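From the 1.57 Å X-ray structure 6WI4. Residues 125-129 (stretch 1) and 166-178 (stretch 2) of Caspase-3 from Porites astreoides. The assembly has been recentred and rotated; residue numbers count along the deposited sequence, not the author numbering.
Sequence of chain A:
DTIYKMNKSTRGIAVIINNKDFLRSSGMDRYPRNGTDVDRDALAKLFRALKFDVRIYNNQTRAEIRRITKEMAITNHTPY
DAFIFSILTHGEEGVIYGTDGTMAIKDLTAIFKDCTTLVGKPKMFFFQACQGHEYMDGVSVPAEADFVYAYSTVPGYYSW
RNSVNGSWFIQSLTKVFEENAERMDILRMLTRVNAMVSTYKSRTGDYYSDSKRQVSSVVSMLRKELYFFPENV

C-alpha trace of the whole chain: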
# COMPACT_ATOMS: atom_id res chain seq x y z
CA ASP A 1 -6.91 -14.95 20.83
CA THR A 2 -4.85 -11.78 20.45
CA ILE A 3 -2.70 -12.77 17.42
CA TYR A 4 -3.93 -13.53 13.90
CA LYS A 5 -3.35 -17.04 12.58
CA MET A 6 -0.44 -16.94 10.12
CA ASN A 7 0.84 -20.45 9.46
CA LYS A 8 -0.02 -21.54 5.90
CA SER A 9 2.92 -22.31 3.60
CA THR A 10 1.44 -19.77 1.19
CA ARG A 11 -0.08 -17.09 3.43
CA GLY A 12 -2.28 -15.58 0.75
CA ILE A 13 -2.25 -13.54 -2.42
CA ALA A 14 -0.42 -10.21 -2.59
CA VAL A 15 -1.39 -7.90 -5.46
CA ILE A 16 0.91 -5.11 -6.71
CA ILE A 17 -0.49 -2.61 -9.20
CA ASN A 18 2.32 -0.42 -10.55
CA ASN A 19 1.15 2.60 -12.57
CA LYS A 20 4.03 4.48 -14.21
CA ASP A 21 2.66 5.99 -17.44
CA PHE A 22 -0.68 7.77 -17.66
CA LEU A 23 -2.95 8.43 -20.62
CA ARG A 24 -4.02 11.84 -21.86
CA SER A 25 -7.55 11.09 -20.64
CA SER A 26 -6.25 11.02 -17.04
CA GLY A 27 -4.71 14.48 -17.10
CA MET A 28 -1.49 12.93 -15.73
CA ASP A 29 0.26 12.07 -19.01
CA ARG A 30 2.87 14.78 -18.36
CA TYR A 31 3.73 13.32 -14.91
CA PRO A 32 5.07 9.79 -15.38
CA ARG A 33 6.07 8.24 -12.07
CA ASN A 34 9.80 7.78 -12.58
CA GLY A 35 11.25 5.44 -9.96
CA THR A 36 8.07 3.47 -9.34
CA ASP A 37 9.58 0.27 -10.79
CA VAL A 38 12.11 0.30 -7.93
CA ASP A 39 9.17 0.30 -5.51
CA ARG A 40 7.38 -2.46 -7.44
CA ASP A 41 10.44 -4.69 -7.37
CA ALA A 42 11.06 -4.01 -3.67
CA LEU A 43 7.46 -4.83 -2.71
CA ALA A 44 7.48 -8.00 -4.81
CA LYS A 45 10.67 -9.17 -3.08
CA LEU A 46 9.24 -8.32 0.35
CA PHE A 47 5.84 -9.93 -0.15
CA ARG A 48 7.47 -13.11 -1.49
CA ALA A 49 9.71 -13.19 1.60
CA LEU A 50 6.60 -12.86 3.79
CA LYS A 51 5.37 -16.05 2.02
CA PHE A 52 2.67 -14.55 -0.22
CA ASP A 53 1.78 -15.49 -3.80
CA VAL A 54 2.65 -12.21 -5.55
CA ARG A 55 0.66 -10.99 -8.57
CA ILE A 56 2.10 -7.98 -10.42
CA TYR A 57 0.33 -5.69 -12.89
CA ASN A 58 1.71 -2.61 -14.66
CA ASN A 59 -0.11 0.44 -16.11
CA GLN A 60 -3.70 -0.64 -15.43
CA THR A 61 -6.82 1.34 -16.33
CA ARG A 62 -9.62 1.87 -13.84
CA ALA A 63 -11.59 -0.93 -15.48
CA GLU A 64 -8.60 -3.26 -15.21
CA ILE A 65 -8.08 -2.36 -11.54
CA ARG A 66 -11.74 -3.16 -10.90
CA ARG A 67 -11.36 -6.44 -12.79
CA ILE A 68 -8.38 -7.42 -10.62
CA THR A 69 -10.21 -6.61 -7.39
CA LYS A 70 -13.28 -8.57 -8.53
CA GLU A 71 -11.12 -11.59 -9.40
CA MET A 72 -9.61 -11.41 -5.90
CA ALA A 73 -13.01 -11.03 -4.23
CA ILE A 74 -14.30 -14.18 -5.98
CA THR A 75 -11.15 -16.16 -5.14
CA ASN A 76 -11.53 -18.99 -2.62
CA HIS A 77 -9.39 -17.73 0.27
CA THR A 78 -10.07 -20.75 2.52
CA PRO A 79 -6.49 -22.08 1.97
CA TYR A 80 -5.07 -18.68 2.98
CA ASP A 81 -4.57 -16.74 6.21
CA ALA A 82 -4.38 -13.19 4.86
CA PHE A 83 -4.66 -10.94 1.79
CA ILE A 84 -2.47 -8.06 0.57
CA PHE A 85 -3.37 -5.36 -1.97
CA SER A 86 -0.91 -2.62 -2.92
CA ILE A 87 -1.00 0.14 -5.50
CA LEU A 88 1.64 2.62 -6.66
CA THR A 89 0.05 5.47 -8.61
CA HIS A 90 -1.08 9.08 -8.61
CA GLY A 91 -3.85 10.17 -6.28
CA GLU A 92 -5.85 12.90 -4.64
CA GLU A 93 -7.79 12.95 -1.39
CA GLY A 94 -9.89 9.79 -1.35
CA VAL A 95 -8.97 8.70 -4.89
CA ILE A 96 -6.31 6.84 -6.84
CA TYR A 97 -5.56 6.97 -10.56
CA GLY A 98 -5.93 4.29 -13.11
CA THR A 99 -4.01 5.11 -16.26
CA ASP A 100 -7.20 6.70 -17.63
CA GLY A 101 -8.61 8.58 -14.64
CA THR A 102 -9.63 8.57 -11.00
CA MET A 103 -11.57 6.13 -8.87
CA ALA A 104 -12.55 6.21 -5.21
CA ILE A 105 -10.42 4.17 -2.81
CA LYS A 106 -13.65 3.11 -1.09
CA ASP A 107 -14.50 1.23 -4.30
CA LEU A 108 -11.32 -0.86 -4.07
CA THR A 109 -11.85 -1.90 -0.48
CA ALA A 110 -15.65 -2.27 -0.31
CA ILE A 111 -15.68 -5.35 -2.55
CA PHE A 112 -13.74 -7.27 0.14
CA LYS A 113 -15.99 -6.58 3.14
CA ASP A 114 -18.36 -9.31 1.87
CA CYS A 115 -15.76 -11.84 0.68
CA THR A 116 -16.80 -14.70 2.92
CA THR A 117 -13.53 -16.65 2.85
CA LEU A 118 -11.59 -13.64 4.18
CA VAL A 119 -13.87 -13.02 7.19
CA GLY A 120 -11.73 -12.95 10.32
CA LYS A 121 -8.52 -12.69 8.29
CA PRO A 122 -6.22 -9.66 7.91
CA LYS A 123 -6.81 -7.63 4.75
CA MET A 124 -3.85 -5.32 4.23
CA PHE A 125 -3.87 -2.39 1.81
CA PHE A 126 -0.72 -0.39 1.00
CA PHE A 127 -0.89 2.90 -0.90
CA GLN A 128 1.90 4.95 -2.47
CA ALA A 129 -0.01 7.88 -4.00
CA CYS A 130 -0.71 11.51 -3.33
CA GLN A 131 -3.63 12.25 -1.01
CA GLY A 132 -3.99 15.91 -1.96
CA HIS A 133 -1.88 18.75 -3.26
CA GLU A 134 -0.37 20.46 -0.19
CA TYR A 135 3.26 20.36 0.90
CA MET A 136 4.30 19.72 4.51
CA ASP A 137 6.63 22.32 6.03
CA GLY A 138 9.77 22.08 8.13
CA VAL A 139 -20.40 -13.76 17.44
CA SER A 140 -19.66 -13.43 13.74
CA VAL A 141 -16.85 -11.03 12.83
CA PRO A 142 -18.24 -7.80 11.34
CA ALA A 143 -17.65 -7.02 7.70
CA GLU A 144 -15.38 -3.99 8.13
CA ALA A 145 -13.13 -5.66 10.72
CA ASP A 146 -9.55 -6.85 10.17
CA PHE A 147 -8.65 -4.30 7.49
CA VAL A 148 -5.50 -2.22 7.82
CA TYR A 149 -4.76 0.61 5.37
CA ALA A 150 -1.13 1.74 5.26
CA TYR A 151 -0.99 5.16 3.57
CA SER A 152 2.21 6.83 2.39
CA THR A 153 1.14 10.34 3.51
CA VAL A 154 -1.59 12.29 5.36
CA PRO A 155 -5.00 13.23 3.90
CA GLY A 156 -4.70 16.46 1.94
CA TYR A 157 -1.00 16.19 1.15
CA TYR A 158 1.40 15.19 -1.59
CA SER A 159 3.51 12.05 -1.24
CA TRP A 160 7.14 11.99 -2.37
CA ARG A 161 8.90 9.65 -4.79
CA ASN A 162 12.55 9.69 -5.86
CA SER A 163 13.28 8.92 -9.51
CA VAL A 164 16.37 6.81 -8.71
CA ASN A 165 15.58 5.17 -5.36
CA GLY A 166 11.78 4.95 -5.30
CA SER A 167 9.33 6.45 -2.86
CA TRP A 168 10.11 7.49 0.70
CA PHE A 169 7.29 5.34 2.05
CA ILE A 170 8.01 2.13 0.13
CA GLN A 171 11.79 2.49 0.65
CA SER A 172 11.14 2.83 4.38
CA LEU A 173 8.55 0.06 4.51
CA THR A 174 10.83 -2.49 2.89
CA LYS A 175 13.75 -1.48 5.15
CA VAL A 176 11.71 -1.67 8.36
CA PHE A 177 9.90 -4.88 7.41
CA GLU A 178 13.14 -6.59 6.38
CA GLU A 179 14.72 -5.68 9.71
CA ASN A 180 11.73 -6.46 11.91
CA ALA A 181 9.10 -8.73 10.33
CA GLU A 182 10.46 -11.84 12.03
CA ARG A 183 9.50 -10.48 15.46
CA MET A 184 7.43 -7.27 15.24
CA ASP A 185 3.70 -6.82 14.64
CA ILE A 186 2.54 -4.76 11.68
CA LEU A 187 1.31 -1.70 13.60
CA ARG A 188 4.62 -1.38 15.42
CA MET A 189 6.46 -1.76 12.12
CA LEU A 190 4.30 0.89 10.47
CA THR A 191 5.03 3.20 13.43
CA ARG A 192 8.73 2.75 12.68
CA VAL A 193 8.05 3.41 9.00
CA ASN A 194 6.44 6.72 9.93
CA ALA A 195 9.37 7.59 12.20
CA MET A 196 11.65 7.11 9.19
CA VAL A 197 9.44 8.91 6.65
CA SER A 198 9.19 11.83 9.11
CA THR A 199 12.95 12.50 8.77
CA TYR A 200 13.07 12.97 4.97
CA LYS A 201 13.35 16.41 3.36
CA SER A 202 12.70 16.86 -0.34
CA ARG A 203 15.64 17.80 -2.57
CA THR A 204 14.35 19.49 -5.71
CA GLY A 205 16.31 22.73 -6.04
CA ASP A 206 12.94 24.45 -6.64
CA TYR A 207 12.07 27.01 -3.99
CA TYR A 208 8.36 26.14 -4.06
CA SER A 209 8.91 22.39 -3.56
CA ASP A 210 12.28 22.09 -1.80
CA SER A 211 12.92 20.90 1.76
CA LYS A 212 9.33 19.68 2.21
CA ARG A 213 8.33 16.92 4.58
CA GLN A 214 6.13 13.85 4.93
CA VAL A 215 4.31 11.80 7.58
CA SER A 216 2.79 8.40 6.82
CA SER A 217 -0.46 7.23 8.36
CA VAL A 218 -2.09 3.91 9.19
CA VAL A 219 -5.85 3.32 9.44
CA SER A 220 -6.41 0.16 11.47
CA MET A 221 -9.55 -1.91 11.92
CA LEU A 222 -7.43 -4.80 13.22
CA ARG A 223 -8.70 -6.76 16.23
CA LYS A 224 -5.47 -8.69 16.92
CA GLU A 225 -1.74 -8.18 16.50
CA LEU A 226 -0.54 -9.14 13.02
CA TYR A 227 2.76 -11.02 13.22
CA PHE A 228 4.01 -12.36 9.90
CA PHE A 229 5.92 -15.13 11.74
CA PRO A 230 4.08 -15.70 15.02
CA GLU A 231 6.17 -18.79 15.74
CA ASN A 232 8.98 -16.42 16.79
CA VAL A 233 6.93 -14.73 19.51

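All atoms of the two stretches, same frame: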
# COMPACT_ATOMS: atom_id res chain seq x y z
N PHE A 125 -3.95 -3.25 2.99
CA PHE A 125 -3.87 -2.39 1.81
C PHE A 125 -2.71 -1.41 1.99
O PHE A 125 -2.60 -0.77 3.05
CB PHE A 125 -5.18 -1.64 1.61
CG PHE A 125 -6.29 -2.52 1.14
CD1 PHE A 125 -6.89 -3.41 2.00
CD2 PHE A 125 -6.69 -2.49 -0.19
CE1 PHE A 125 -7.91 -4.25 1.55
CE2 PHE A 125 -7.69 -3.32 -0.63
CZ PHE A 125 -8.30 -4.20 0.24
N PHE A 126 -1.85 -1.31 0.99
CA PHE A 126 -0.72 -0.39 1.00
C PHE A 126 -0.85 0.58 -0.16
O PHE A 126 -1.06 0.16 -1.30
CB PHE A 126 0.62 -1.13 0.88
CG PHE A 126 0.86 -2.14 1.96
CD1 PHE A 126 0.39 -3.44 1.82
CD2 PHE A 126 1.59 -1.80 3.09
CE1 PHE A 126 0.62 -4.39 2.81
CE2 PHE A 126 1.82 -2.75 4.09
CZ PHE A 126 1.34 -4.04 3.94
N PHE A 127 -0.71 1.87 0.11
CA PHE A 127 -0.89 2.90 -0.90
C PHE A 127 0.35 3.78 -0.98
O PHE A 127 0.73 4.39 0.02
CB PHE A 127 -2.09 3.79 -0.60
CG PHE A 127 -3.38 3.07 -0.50
CD1 PHE A 127 -4.10 2.76 -1.64
CD2 PHE A 127 -3.89 2.69 0.73
CE1 PHE A 127 -5.31 2.08 -1.55
CE2 PHE A 127 -5.11 2.01 0.82
CZ PHE A 127 -5.82 1.71 -0.32
N GLN A 128 0.94 3.89 -2.17
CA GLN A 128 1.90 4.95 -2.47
C GLN A 128 1.24 5.81 -3.55
O GLN A 128 1.16 5.40 -4.71
CB GLN A 128 3.24 4.39 -2.94
CG GLN A 128 4.18 5.45 -3.51
CD GLN A 128 4.45 6.60 -2.55
OE1 GLN A 128 4.69 6.39 -1.35
NE2 GLN A 128 4.43 7.82 -3.07
N ALA A 129 0.75 6.98 -3.15
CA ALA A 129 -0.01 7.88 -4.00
C ALA A 129 -0.22 9.19 -3.25
O ALA A 129 -0.24 9.21 -2.01
CB ALA A 129 -1.37 7.28 -4.40
N GLY A 166 13.15 5.29 -5.65
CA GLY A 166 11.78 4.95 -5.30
C GLY A 166 11.22 5.88 -4.25
O GLY A 166 11.83 6.87 -3.86
N SER A 167 10.03 5.53 -3.75
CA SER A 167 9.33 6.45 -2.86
C SER A 167 9.84 6.34 -1.42
O SER A 167 10.33 5.30 -0.97
CB SER A 167 7.82 6.21 -2.89
OG SER A 167 7.48 4.95 -2.31
N TRP A 168 9.72 7.46 -0.70
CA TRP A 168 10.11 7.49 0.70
C TRP A 168 9.38 6.41 1.49
O TRP A 168 9.99 5.68 2.28
CB TRP A 168 9.78 8.85 1.30
CG TRP A 168 10.52 9.99 0.71
CD1 TRP A 168 11.50 9.94 -0.24
CD2 TRP A 168 10.36 11.37 1.05
NE1 TRP A 168 11.96 11.21 -0.52
CE2 TRP A 168 11.27 12.10 0.27
CE3 TRP A 168 9.53 12.05 1.95
CZ2 TRP A 168 11.37 13.49 0.35
CZ3 TRP A 168 9.62 13.42 2.02
CH2 TRP A 168 10.54 14.13 1.24
N PHE A 169 8.07 6.29 1.28
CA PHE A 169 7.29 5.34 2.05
C PHE A 169 7.68 3.90 1.73
O PHE A 169 7.92 3.10 2.65
CB PHE A 169 5.81 5.57 1.77
CG PHE A 169 4.87 4.60 2.43
CD1 PHE A 169 4.79 4.52 3.81
CD2 PHE A 169 4.03 3.82 1.66
CE1 PHE A 169 3.91 3.65 4.41
CE2 PHE A 169 3.13 2.94 2.25
CZ PHE A 169 3.07 2.86 3.63
N ILE A 170 7.74 3.53 0.45
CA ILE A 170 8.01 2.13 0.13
C ILE A 170 9.46 1.77 0.46
O ILE A 170 9.73 0.66 0.95
CB ILE A 170 7.65 1.81 -1.33
CG1 ILE A 170 6.15 2.03 -1.58
CG2 ILE A 170 8.03 0.37 -1.67
CD1 ILE A 170 5.23 1.14 -0.74
N GLN A 171 10.41 2.69 0.21
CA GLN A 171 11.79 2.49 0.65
C GLN A 171 11.84 2.19 2.15
O GLN A 171 12.56 1.29 2.60
CB GLN A 171 12.65 3.75 0.38
CG GLN A 171 13.17 3.99 -1.03
CD GLN A 171 14.17 5.16 -1.09
OE1 GLN A 171 15.34 4.99 -0.74
NE2 GLN A 171 13.70 6.34 -1.52
N SER A 172 11.11 2.98 2.93
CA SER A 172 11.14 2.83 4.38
C SER A 172 10.42 1.57 4.81
O SER A 172 10.86 0.88 5.74
CB SER A 172 10.51 4.06 5.05
OG SER A 172 11.25 5.24 4.75
N LEU A 173 9.30 1.26 4.16
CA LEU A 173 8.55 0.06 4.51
C LEU A 173 9.38 -1.19 4.28
O LEU A 173 9.44 -2.08 5.14
CB LEU A 173 7.24 0.01 3.72
CG LEU A 173 6.22 -1.01 4.20
CD1 LEU A 173 4.83 -0.43 4.20
CD2 LEU A 173 6.31 -2.26 3.35
N THR A 174 10.06 -1.28 3.13
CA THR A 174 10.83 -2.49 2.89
C THR A 174 12.02 -2.59 3.86
O THR A 174 12.31 -3.68 4.36
CB THR A 174 11.27 -2.56 1.42
OG1 THR A 174 12.09 -1.44 1.10
CG2 THR A 174 10.06 -2.56 0.52
N LYS A 175 12.65 -1.46 4.19
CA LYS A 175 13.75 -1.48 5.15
C LYS A 175 13.27 -1.92 6.53
O LYS A 175 13.85 -2.82 7.14
CB LYS A 175 14.40 -0.10 5.24
CG LYS A 175 15.56 -0.01 6.20
CD LYS A 175 16.40 1.23 5.92
N VAL A 176 12.19 -1.31 7.03
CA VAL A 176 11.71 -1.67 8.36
C VAL A 176 11.21 -3.11 8.40
O VAL A 176 11.48 -3.84 9.36
CB VAL A 176 10.61 -0.69 8.82
CG1 VAL A 176 9.95 -1.21 10.10
CG2 VAL A 176 11.17 0.70 9.05
N PHE A 177 10.45 -3.53 7.38
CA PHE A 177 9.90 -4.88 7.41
C PHE A 177 11.00 -5.92 7.29
O PHE A 177 10.94 -6.97 7.94
CB PHE A 177 8.86 -5.07 6.30
CG PHE A 177 7.47 -4.56 6.63
CD1 PHE A 177 7.27 -3.32 7.23
CD2 PHE A 177 6.34 -5.32 6.30
CE1 PHE A 177 5.98 -2.85 7.51
CE2 PHE A 177 5.06 -4.85 6.55
CZ PHE A 177 4.87 -3.62 7.17
N GLU A 178 12.02 -5.66 6.46
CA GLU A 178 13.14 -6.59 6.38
C GLU A 178 13.81 -6.75 7.73
O GLU A 178 14.14 -7.87 8.14
CB GLU A 178 14.17 -6.12 5.34
CG GLU A 178 13.77 -6.36 3.91
CD GLU A 178 14.95 -6.29 2.97
OE1 GLU A 178 15.02 -7.14 2.06
OE2 GLU A 178 15.81 -5.40 3.14
O HOH W 1 6.47 8.17 -0.20

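The strand that runs through residues 125-128 packs against the helix that begins at W168, the two axes approaching to 8.9 Å with their N-to-C directions 138° apart. The contact is modest, burying 306 Å² in total, and no direct hydrogen bond crosses it. It rests on apolar packing and on one bridging water.

Alternation along the strand decides which side chains take part. F126 and Q128 direct their CA-to-CB bonds toward the helix, whereas that of F127 points away and F125 lies out of reach. F127 still contributes through its backbone: its carbonyl O lies 3.6 Å from F169 CE2.

F126 adopts the m rotamer (chi1 -58°, chi2 87°), and its ring leans back toward the N-terminal side of the strand, where it meets two residues one helical turn apart, L173 and F177, both with CA-to-CB bonds toward the strand. F126 CD2 lies 3.7 Å from L173 CD1, and F126 CE2 lies 4.4 Å from F177 CZ. Both approaches to the F126 ring are oblique, and the two aromatic rings are not stacked. L173 is t at chi1, but its chi2 of 137° falls between the usual wells; in this conformation CD1 is the methyl that touches F126. F177, with chi1 at -83°, reaches the strand with the far end of its ring.

Q128 occupies the other end of the contact, near the start of the helix, and Q128 CA is 7.0 Å from F169 CA. A t chi1 (169°) carries the side chain out from the strand, and chi2 near +60° (56°) then bends it, bringing the amide close to S167 and F169. The aliphatic part also packs, with Q128 CB 4.0 Å from I170 CG1; the CA-to-CB bond of I170 runs sideways, but its m,m conformation brings the end of the side chain nearer to the strand. Q128 OE1 is 3.3 Å from S167 OG and 3.4 Å from F169 CB, and lies near the plane of the F169 ring, at its edge. The polar link is indirect: water 1 donates to Q128 OE1 at 2.8 Å and accepts from F169 N at 2.9 Å. It thereby serves a first-turn amide that has no helical carbonyl before it to bind. Q128 NE2 is satisfied elsewhere in the structure.

S167 explains how another of these early amides is met. Its p rotamer (chi1 68°) turns the hydroxyl back over the first turn, where S167 OG accepts from I170 N at 3.1 Å with an N-H...O angle of 157°, a classic N-cap. The same hydroxyl faces Q128, so the residue that caps the helix also forms part of the contact. F169, t at chi1 (177°), sends its ring from the first turn toward the strand, placing CE2 beside the F127 carbonyl. The start of the helix and the strand at Q128 are thus fitted together by a capping serine, an aromatic ring and a water-bridged glutamine.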